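Local coordinates for protein multi-copper Oxidase CueO (Ochrobactrum, PDB 6EVG) that oxidises lignin model compounds and lignosulfonate as a laccase-like multi-copper oxidase, probably coupling this to the reduction of dioxygen, at residues Leu90-His93 with Gly94-Val97; Val108-Ala111 with Gly112-Trp115; Leu493-Asp497 with Val498-Ala502. One frame throughout, in Å; residues are numbered along the deposited sequence.

Contacts 1 and 2 follow one another in the chain within the first cupredoxin-like unit, whereas contact 3 lies near the C-terminus and carries His495 of the bound copper site. The first two lie with their centres 18 Å apart and meet through two tryptophans: CH2 of Trp115 approaches NE1 of Trp92 to 3.5 Å. Contact 3 touches neither; its nearest atoms are about 8 Å from contact 1 and about 11 Å from contact 2. The side chain of His93 in contact 1 lies about 13 Å from the copper of contact 3, a spacing consistent with that between the mononuclear and trinuclear sites of multicopper oxidases. Contact 2 is a turn at the surface.

Contact 1: Leu90-His93 with Gly94-Val97; sequences LHWH and GLFV
The indole of Trp92 has Val97 CG2 at its edge, close to the ring plane and 4.4 Å from CD1, while Leu95 CD2 meets it obliquely, 4.1 Å from CG. The carbonyl oxygen of Leu90 lies over one face, offset toward the rim. The imidazole of His93 has Gly94 N at its edge, 3.8 Å from CD2, and one face of the His91 ring is covered near its rim by His93 CA. Trp92 and Leu95 lie side by side and point the same way, CB to CB 3.6 Å. This pairing spans a type II beta turn from Trp92 to Leu95, closed by Leu95 N to Trp92 O at 3.2 Å; the bond bends to 148° at the hydrogen, and the donor stands above the carbonyl plane. Gly94 fills the third turn position with positive phi, where a CB would be driven against the carbonyl oxygen of His93. In the leucine, CG is anti to the backbone N (chi1 -157°), and from there the CD2 branch comes to 3.9 Å from Trp92 CB. Trp92 NE1 hydrogen-bonds to Leu101 O. His91 and His93 form the family's His-X-His motif, which in relatives serves the trinuclear copper cluster. Here His93 ND1 hydrogen-bonds to His131 and His91 NE2 to His437. The apolar Trp92-Leu95 side of the turn is thus joined directly to a cluster of histidines whose rings are fixed by hydrogen bonds.

Contact 2: Val108-Ala111 with Gly112-Trp115; sequences VIAA and GEAW
Ala110 and Glu113 close a type II beta turn at the protein surface, a local contact that ends the long loop after strand 91-93 and leads the chain into strand 114-120. The closing bond runs from Glu113 N to Ala110 O, 2.9 Å long and fairly straight at 160°, with the donor 35° out of the carbonyl plane. Gly112 takes the third position with positive phi; a CB there would clash with Ala111 O. The Glu113 side chain returns over the turn: its CG is anti to its own carbonyl carbon (chi1 -66°) and the chain runs extended beyond, which lays CD 3.7 Å from Ala110 CB. A water bridges the ends of the turn, accepting from Ala110 N at 2.9 Å and donating to Glu113 OE1 at 2.6 Å, so the carboxylate is linked to the peptide group at the start of the turn. An apolar contact lies beside the turn: Ile109 crosses Trp115 at about a right angle, its CD1 3.7 Å from Trp115 CB and 3.8 Å from CE3, coming obliquely to the indole. The other branch, CG2, rests 3.5 Å from Glu113 O. Ile109 is the buried member of the group, packed between the turn and Trp115. Backbone bonds tie Trp115 to Val80 and Glu113 to Asn82, placing the turn at the start of the outermost strand of its sheet; Ile109 and Trp115 both rest on Val80 of the adjoining strand 75-82.

Contact 3: Leu493-Asp497 with Val498-Ala502; sequences LEHED and VGMMA. With CU (copper (II) ion), chain B.
His495 and Met500 lie side by side and point the same way: CG of His495 is anti to its carbonyl carbon (chi1 -69°), CG of Met500 is anti to its backbone N (chi1 -166°), and both side chains reach toward copper. The backbone between them is a Schellman motif ending helix 493-497, with Gly499 as its C-prime residue. Met500 N hydrogen-bonds to His495 O at 2.9 Å, nearly straight at 163°, and Gly499 N to Glu496 O at 3.1 Å, its donor well above the carbonyl plane. Val498 N adds a hydrogen bond to Glu494 O. Gly499 has positive phi, and at its backbone angles a CB would be jammed against the carbonyl oxygen of Val498. The Val498 methyls lie against the helix end, CG2 being 3.4 Å from Glu494 O and 3.5 Å from His495 O; with a glycine in its place both methyls go, which would probably uncover these two carbonyl oxygens and leave a gap over the last turn. His434 and Cys490 complete the metal site, and His495 NE2 is held by Met195 O, a second-shell bond that helps fix the ring's rotation. At the copper, His495 ND1 binds at 2.0 Å, while Met500 SD stands 3.3 Å from the metal, consistent with the weak axial methionine of type 1 sites.

Contact 1: Leu90-His93 with Gly94-Val97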
loop_
_atom_site.group_PDB
_atom_site.type_symbol
_atom_site.label_atom_id
_atom_site.label_comp_id
_atom_site.label_asym_id
_atom_site.label_seq_id
_atom_site.Cartn_x
_atom_site.Cartn_y
_atom_site.Cartn_z
ATOM N N LEU A 90 13.132 -3.249 4.376
ATOM C CA LEU A 90 12.021 -2.317 4.091
ATOM C C LEU A 90 12.086 -1.948 2.613
ATOM O O LEU A 90 13.138 -1.514 2.121
ATOM C CB LEU A 90 12.050 -1.066 4.951
ATOM C CG LEU A 90 11.818 -1.312 6.439
ATOM C CD1 LEU A 90 12.022 -0.051 7.248
ATOM C CD2 LEU A 90 10.422 -1.868 6.737
ATOM N N HIS A 91 10.956 -2.107 1.922
ATOM C CA HIS A 91 10.729 -1.580 0.580
ATOM C C HIS A 91 10.038 -0.218 0.697
ATOM O O HIS A 91 9.031 -0.102 1.392
ATOM C CB HIS A 91 9.854 -2.580 -0.230
ATOM C CG HIS A 91 9.209 -2.062 -1.462
ATOM N ND1 HIS A 91 9.858 -1.351 -2.435
ATOM C CD2 HIS A 91 7.926 -2.226 -1.909
ATOM C CE1 HIS A 91 8.972 -1.057 -3.407
ATOM N NE2 HIS A 91 7.806 -1.598 -3.111
ATOM N N TRP A 92 10.620 0.769 0.031
ATOM C CA TRP A 92 10.121 2.144 0.037
ATOM C C TRP A 92 9.053 2.215 -1.076
ATOM O O TRP A 92 9.327 2.587 -2.221
ATOM C CB TRP A 92 11.254 3.149 -0.173
ATOM C CG TRP A 92 12.459 2.948 0.662
ATOM C CD1 TRP A 92 13.702 2.722 0.197
ATOM C CD2 TRP A 92 12.555 2.983 2.096
ATOM N NE1 TRP A 92 14.591 2.562 1.227
ATOM C CE2 TRP A 92 13.925 2.699 2.417
ATOM C CE3 TRP A 92 11.660 3.210 3.150
ATOM C CZ2 TRP A 92 14.363 2.638 3.737
ATOM C CZ3 TRP A 92 12.102 3.129 4.446
ATOM C CH2 TRP A 92 13.458 2.840 4.729
ATOM N N HIS A 93 7.847 1.804 -0.702
ATOM C CA HIS A 93 6.694 1.574 -1.611
ATOM C C HIS A 93 6.074 2.916 -1.997
ATOM O O HIS A 93 5.290 3.486 -1.253
ATOM C CB HIS A 93 5.741 0.642 -0.891
ATOM C CG HIS A 93 4.643 0.067 -1.732
ATOM N ND1 HIS A 93 4.195 -1.229 -1.498
ATOM C CD2 HIS A 93 3.879 0.638 -2.691
ATOM C CE1 HIS A 93 3.165 -1.430 -2.313
ATOM N NE2 HIS A 93 2.942 -0.330 -3.039
ATOM N N GLY A 94 6.469 3.394 -3.181
ATOM C CA GLY A 94 6.091 4.687 -3.687
ATOM C C GLY A 94 7.165 5.727 -3.743
ATOM O O GLY A 94 7.034 6.754 -4.395
ATOM N N LEU A 95 8.293 5.464 -3.067
ATOM C CA LEU A 95 9.420 6.386 -3.129
ATOM C C LEU A 95 10.190 6.179 -4.408
ATOM O O LEU A 95 10.282 5.046 -4.914
ATOM C CB LEU A 95 10.345 6.164 -1.899
ATOM C CG LEU A 95 11.223 7.316 -1.495
ATOM C CD1 LEU A 95 10.339 8.488 -0.975
ATOM C CD2 LEU A 95 12.217 6.899 -0.442
ATOM N N PHE A 96 10.706 7.273 -4.989
ATOM C CA PHE A 96 11.488 7.146 -6.242
ATOM C C PHE A 96 12.972 7.082 -5.878
ATOM O O PHE A 96 13.588 8.093 -5.511
ATOM C CB PHE A 96 11.268 8.304 -7.178
ATOM C CG PHE A 96 9.938 8.367 -7.904
ATOM C CD1 PHE A 96 8.789 7.725 -7.473
ATOM C CD2 PHE A 96 9.838 9.175 -9.021
ATOM C CE1 PHE A 96 7.581 7.866 -8.178
ATOM C CE2 PHE A 96 8.633 9.307 -9.706
ATOM C CZ PHE A 96 7.528 8.645 -9.280
ATOM N N VAL A 97 13.531 5.873 -6.013
ATOM C CA VAL A 97 14.963 5.625 -5.764
ATOM C C VAL A 97 15.480 4.625 -6.781
ATOM O O VAL A 97 14.744 3.740 -7.220
ATOM C CB VAL A 97 15.239 5.106 -4.328
ATOM C CG1 VAL A 97 14.985 6.171 -3.288
ATOM C CG2 VAL A 97 14.500 3.807 -4.015
#

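Contact 2: Val108-Ala111 with Gly112-Trp115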
loop_
_atom_site.group_PDB
_atom_site.type_symbol
_atom_site.label_atom_id
_atom_site.label_comp_id
_atom_site.label_asym_id
_atom_site.label_seq_id
_atom_site.Cartn_x
_atom_site.Cartn_y
_atom_site.Cartn_z
ATOM N N VAL A 108 18.901 -8.404 2.304
ATOM C CA VAL A 108 18.284 -8.555 3.595
ATOM C C VAL A 108 19.184 -7.974 4.675
ATOM O O VAL A 108 20.402 -8.190 4.676
ATOM C CB VAL A 108 17.997 -10.051 3.855
ATOM C CG1 VAL A 108 17.457 -10.297 5.264
ATOM C CG2 VAL A 108 16.988 -10.610 2.828
ATOM N N ILE A 109 18.574 -7.275 5.629
ATOM C CA ILE A 109 19.271 -6.768 6.805
ATOM C C ILE A 109 19.347 -7.886 7.852
ATOM O O ILE A 109 18.313 -8.332 8.369
ATOM C CB ILE A 109 18.536 -5.538 7.441
ATOM C CG1 ILE A 109 18.131 -4.519 6.414
ATOM C CG2 ILE A 109 19.413 -4.940 8.551
ATOM C CD1 ILE A 109 17.210 -3.479 6.964
ATOM N N ALA A 110 20.550 -8.358 8.120
ATOM C CA ALA A 110 20.708 -9.441 9.051
ATOM C C ALA A 110 20.243 -9.054 10.453
ATOM O O ALA A 110 20.228 -7.865 10.860
ATOM C CB ALA A 110 22.149 -9.881 9.131
ATOM N N ALA A 111 19.853 -10.086 11.189
ATOM C CA ALA A 111 19.451 -9.905 12.577
ATOM C C ALA A 111 20.443 -9.073 13.347
ATOM O O ALA A 111 21.678 -9.344 13.337
ATOM C CB ALA A 111 19.316 -11.237 13.291
ATOM N N GLY A 112 19.955 -8.030 14.012
ATOM C CA GLY A 112 20.763 -7.153 14.815
ATOM C C GLY A 112 21.573 -6.089 14.059
ATOM O O GLY A 112 22.242 -5.278 14.730
ATOM N N GLU A 113 21.536 -6.082 12.733
ATOM C CA GLU A 113 22.344 -5.169 11.949
ATOM C C GLU A 113 21.540 -3.918 11.474
ATOM O O GLU A 113 20.353 -3.828 11.706
ATOM C CB GLU A 113 22.954 -5.892 10.763
ATOM C CG GLU A 113 23.960 -6.956 11.179
ATOM C CD GLU A 113 24.843 -7.478 10.010
ATOM O OE1 GLU A 113 24.796 -6.995 8.874
ATOM O OE2 GLU A 113 25.661 -8.376 10.238
ATOM N N ALA A 114 22.229 -2.995 10.810
ATOM C CA ALA A 114 21.625 -1.758 10.340
ATOM C C ALA A 114 21.873 -1.570 8.852
ATOM O O ALA A 114 22.817 -2.130 8.256
ATOM C CB ALA A 114 22.143 -0.560 11.126
ATOM N N TRP A 115 21.069 -0.732 8.240
ATOM C CA TRP A 115 21.123 -0.393 6.796
ATOM C C TRP A 115 20.732 1.063 6.713
ATOM O O TRP A 115 19.646 1.432 7.205
ATOM C CB TRP A 115 20.110 -1.283 6.054
ATOM C CG TRP A 115 19.889 -0.985 4.604
ATOM C CD1 TRP A 115 20.792 -0.990 3.634
ATOM C CD2 TRP A 115 18.597 -0.746 3.960
ATOM N NE1 TRP A 115 20.153 -0.715 2.395
ATOM C CE2 TRP A 115 18.803 -0.607 2.591
ATOM C CE3 TRP A 115 17.296 -0.604 4.455
ATOM C CZ2 TRP A 115 17.715 -0.357 1.686
ATOM C CZ3 TRP A 115 16.244 -0.357 3.588
ATOM C CH2 TRP A 115 16.459 -0.259 2.244
HETATM O O HOH W 1 22.877 -6.986 7.068
#

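Contact 3: Leu493-Asp497 with Val498-Ala502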
loop_
_atom_site.group_PDB
_atom_site.type_symbol
_atom_site.label_atom_id
_atom_site.label_comp_id
_atom_site.label_asym_id
_atom_site.label_seq_id
_atom_site.Cartn_x
_atom_site.Cartn_y
_atom_site.Cartn_z
ATOM N N LEU A 493 -0.226 -11.222 -0.161
ATOM C CA LEU A 493 1.117 -11.592 0.292
ATOM C C LEU A 493 1.334 -13.096 0.245
ATOM O O LEU A 493 2.478 -13.561 0.001
ATOM C CB LEU A 493 1.372 -11.028 1.678
ATOM C CG LEU A 493 1.263 -9.505 1.768
ATOM C CD1 LEU A 493 1.646 -9.063 3.175
ATOM C CD2 LEU A 493 2.145 -8.828 0.736
ATOM N N GLU A 494 0.292 -13.892 0.469
ATOM C CA GLU A 494 0.404 -15.339 0.309
ATOM C C GLU A 494 0.798 -15.721 -1.119
ATOM O O GLU A 494 1.626 -16.633 -1.335
ATOM C CB GLU A 494 -0.908 -16.008 0.691
ATOM C CG GLU A 494 -1.201 -15.966 2.166
ATOM C CD GLU A 494 -1.463 -14.581 2.739
ATOM O OE1 GLU A 494 -2.242 -13.820 2.103
ATOM O OE2 GLU A 494 -0.930 -14.293 3.834
ATOM N N HIS A 495 0.234 -15.024 -2.101
ATOM C CA HIS A 495 0.493 -15.337 -3.528
ATOM C C HIS A 495 1.945 -14.989 -3.840
ATOM O O HIS A 495 2.634 -15.763 -4.516
ATOM C CB HIS A 495 -0.458 -14.581 -4.435
ATOM C CG HIS A 495 -1.857 -15.051 -4.339
ATOM N ND1 HIS A 495 -2.834 -14.368 -5.047
ATOM C CD2 HIS A 495 -2.432 -16.092 -3.685
ATOM C CE1 HIS A 495 -3.955 -15.050 -4.827
ATOM N NE2 HIS A 495 -3.748 -16.067 -3.994
ATOM N N GLU A 496 2.397 -13.808 -3.422
ATOM C CA GLU A 496 3.794 -13.436 -3.624
ATOM C C GLU A 496 4.740 -14.504 -2.980
ATOM O O GLU A 496 5.717 -14.914 -3.586
ATOM C CB GLU A 496 3.977 -12.076 -2.934
ATOM C CG GLU A 496 5.321 -11.474 -3.007
ATOM C CD GLU A 496 5.408 -10.284 -2.037
ATOM O OE1 GLU A 496 4.536 -9.449 -1.987
ATOM O OE2 GLU A 496 6.310 -10.332 -1.370
ATOM N N ASP A 497 4.418 -14.930 -1.753
ATOM C CA ASP A 497 5.277 -15.867 -1.021
ATOM C C ASP A 497 5.335 -17.249 -1.702
ATOM O O ASP A 497 6.356 -17.915 -1.573
ATOM C CB ASP A 497 4.839 -16.042 0.424
ATOM C CG ASP A 497 5.231 -14.909 1.378
ATOM O OD1 ASP A 497 6.157 -14.125 1.037
ATOM O OD2 ASP A 497 4.677 -14.894 2.495
ATOM N N VAL A 498 4.308 -17.659 -2.443
ATOM C CA VAL A 498 4.341 -18.930 -3.150
ATOM C C VAL A 498 4.741 -18.766 -4.605
ATOM O O VAL A 498 4.693 -19.761 -5.388
ATOM C CB VAL A 498 3.027 -19.717 -2.988
ATOM C CG1 VAL A 498 2.749 -20.065 -1.570
ATOM C CG2 VAL A 498 1.826 -19.017 -3.684
ATOM N N GLY A 499 5.234 -17.601 -5.018
ATOM C CA GLY A 499 5.856 -17.458 -6.319
ATOM C C GLY A 499 5.289 -16.500 -7.331
ATOM O O GLY A 499 5.852 -16.371 -8.418
ATOM N N MET A 500 4.180 -15.797 -6.986
ATOM C CA MET A 500 3.570 -14.876 -7.935
ATOM C C MET A 500 4.306 -13.527 -7.940
ATOM O O MET A 500 3.822 -12.469 -7.503
ATOM C CB MET A 500 2.100 -14.708 -7.552
ATOM C CG MET A 500 1.282 -14.066 -8.594
ATOM S SD MET A 500 -0.537 -14.165 -8.377
ATOM C CE MET A 500 -1.001 -15.713 -8.985
ATOM N N MET A 501 5.553 -13.627 -8.432
ATOM C CA MET A 501 6.515 -12.546 -8.422
ATOM C C MET A 501 7.553 -12.780 -9.480
ATOM O O MET A 501 7.840 -13.919 -9.855
ATOM C CB MET A 501 7.171 -12.450 -7.001
ATOM C CG MET A 501 8.178 -11.338 -6.852
ATOM S SD MET A 501 8.349 -10.713 -5.154
ATOM C CE MET A 501 9.015 -12.147 -4.345
ATOM N N ALA A 502 8.121 -11.685 -9.970
ATOM C CA ALA A 502 9.115 -11.694 -11.048
ATOM C C ALA A 502 10.021 -10.490 -10.869
ATOM O O ALA A 502 9.780 -9.605 -10.046
ATOM C CB ALA A 502 8.383 -11.642 -12.399
HETATM CU CU CU B . -2.662 -12.779 -6.248
#